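Local coordinates for protein internalin C2 (Listeria monocytogenes serotype 4b str. F2365, PDB 4FHO) that is a leucine-rich repeat internalin, probably a surface or secreted protein that serves the bacterium in adhesion to or invasion of host cells, at residues 205-210 against 225-230. Residues are numbered along the deposited sequence; the frame is centred on the assembly and turned at random.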
# COMPACT_ATOMS: atom_id res chain seq x y z
N GLU A 205 0.98 20.19 -3.34
CA GLU A 205 1.87 19.70 -4.39
C GLU A 205 1.04 18.89 -5.38
O GLU A 205 0.42 17.90 -4.98
CB GLU A 205 2.98 18.85 -3.76
CG GLU A 205 3.89 18.08 -4.72
CD GLU A 205 5.05 17.40 -4.00
OE1 GLU A 205 5.90 18.12 -3.45
OE2 GLU A 205 5.12 16.15 -3.99
N VAL A 206 1.01 19.32 -6.64
CA VAL A 206 0.30 18.64 -7.71
C VAL A 206 1.30 18.37 -8.83
O VAL A 206 1.82 19.29 -9.42
CB VAL A 206 -0.89 19.44 -8.21
CG1 VAL A 206 -1.72 18.62 -9.20
CG2 VAL A 206 -1.78 19.84 -7.05
N HIS A 207 1.59 17.10 -9.11
CA HIS A 207 2.52 16.73 -10.18
C HIS A 207 1.71 16.17 -11.32
O HIS A 207 1.10 15.10 -11.19
CB HIS A 207 3.59 15.75 -9.69
CG HIS A 207 4.68 16.36 -8.83
ND1 HIS A 207 5.77 15.65 -8.46
CD2 HIS A 207 4.83 17.61 -8.28
CE1 HIS A 207 6.57 16.43 -7.71
NE2 HIS A 207 6.00 17.63 -7.61
N LEU A 208 1.69 16.88 -12.45
CA LEU A 208 0.90 16.51 -13.63
C LEU A 208 1.72 16.55 -14.93
O LEU A 208 1.17 16.80 -15.99
CB LEU A 208 -0.33 17.42 -13.73
CG LEU A 208 -1.41 17.26 -12.64
CD1 LEU A 208 -2.36 18.45 -12.67
CD2 LEU A 208 -2.20 15.98 -12.78
N LYS A 209 3.02 16.22 -14.87
CA LYS A 209 3.89 16.18 -16.07
C LYS A 209 3.44 15.07 -17.02
O LYS A 209 2.86 14.11 -16.58
CB LYS A 209 5.37 15.94 -15.70
CG LYS A 209 5.97 17.03 -14.83
CD LYS A 209 7.39 16.72 -14.37
CE LYS A 209 8.37 16.70 -15.51
NZ LYS A 209 9.76 17.01 -15.04
N ASP A 210 3.70 15.23 -18.32
CA ASP A 210 3.39 14.22 -19.36
C ASP A 210 1.93 13.74 -19.30
O ASP A 210 1.64 12.55 -19.33
CB ASP A 210 4.39 13.05 -19.32
CG ASP A 210 5.77 13.45 -19.82
OD1 ASP A 210 6.00 13.37 -21.04
OD2 ASP A 210 6.62 13.85 -19.00
N LEU A 225 -1.33 26.11 -2.61
CA LEU A 225 -0.59 25.40 -3.65
C LEU A 225 0.85 25.94 -3.65
O LEU A 225 1.05 27.14 -3.83
CB LEU A 225 -1.29 25.63 -5.01
CG LEU A 225 -1.30 24.67 -6.18
CD1 LEU A 225 -1.61 23.25 -5.76
CD2 LEU A 225 -2.31 25.17 -7.20
N PHE A 226 1.82 25.07 -3.39
CA PHE A 226 3.25 25.41 -3.54
C PHE A 226 3.74 25.16 -4.96
O PHE A 226 4.52 25.98 -5.45
CB PHE A 226 4.15 24.68 -2.52
CG PHE A 226 5.61 25.04 -2.66
CD1 PHE A 226 6.09 26.27 -2.19
CD2 PHE A 226 6.50 24.18 -3.32
CE1 PHE A 226 7.42 26.62 -2.34
CE2 PHE A 226 7.84 24.54 -3.48
CZ PHE A 226 8.30 25.75 -2.99
N ILE A 227 3.34 24.06 -5.59
CA ILE A 227 3.80 23.72 -6.95
C ILE A 227 2.82 22.85 -7.72
O ILE A 227 2.23 21.91 -7.18
CB ILE A 227 5.22 23.08 -6.92
CG1 ILE A 227 5.85 23.05 -8.33
CG2 ILE A 227 5.22 21.70 -6.27
CD1 ILE A 227 7.27 22.51 -8.35
N VAL A 228 2.62 23.22 -8.98
CA VAL A 228 1.99 22.37 -9.99
C VAL A 228 3.03 22.18 -11.08
O VAL A 228 3.62 23.17 -11.51
CB VAL A 228 0.75 23.01 -10.62
CG1 VAL A 228 0.10 22.02 -11.57
CG2 VAL A 228 -0.23 23.44 -9.54
N THR A 229 3.23 20.95 -11.55
CA THR A 229 4.17 20.68 -12.64
C THR A 229 3.42 20.17 -13.86
O THR A 229 2.45 19.42 -13.72
CB THR A 229 5.27 19.70 -12.22
OG1 THR A 229 4.69 18.45 -11.89
CG2 THR A 229 6.04 20.25 -11.00
N LEU A 230 3.86 20.60 -15.04
CA LEU A 230 3.36 20.11 -16.33
C LEU A 230 4.51 19.91 -17.31
O LEU A 230 5.64 20.29 -17.01
CB LEU A 230 2.40 21.14 -16.93
CG LEU A 230 1.09 21.47 -16.21
CD1 LEU A 230 0.45 22.73 -16.81
CD2 LEU A 230 0.11 20.31 -16.26
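T229 holds OG1 in the crowded position between its backbone N and carbonyl carbon (chi1 63°), which turns the hydroxyl to the neighbouring strand. CG2 is thereby anti to the carbonyl carbon and lies 4.0 Å from H207 CD2. H207 sets CG beside its own backbone N (chi1 -75°), so the imidazole crosses T229 obliquely. K209 CG approaches the same hydroxyl from roughly the opposite direction, 3.5 Å from T229 OG1. L208 N is gripped twice by T229: by its O at 2.9 Å, with the donor above the carbonyl plane, and weakly by OG1. Strands 205-207 and 227-229 run parallel. Within them V206 bonds at both ends: its N gives a nearly straight bond (172°) to I227 O at 2.9 Å. V206 O accepts from T229 N and also takes a CA-H...O contact from V228. These are the last two strands of the long parallel sheet of the leucine-rich repeat solenoid, with 227-229 outermost within the chain. E205, H207, I227 and T229 share one face. There E205 and I227 lie side by side, CG to CG2 4.2 Å, and the E205 carboxylate reaches back to R185 in a salt bridge. V206 and V228 share the other face. V206 CG2 meets L225 CD1 at 3.6 Å, and the L225 chain crosses it obliquely. L230 CD2 lies 3.9 Å from L208 CB.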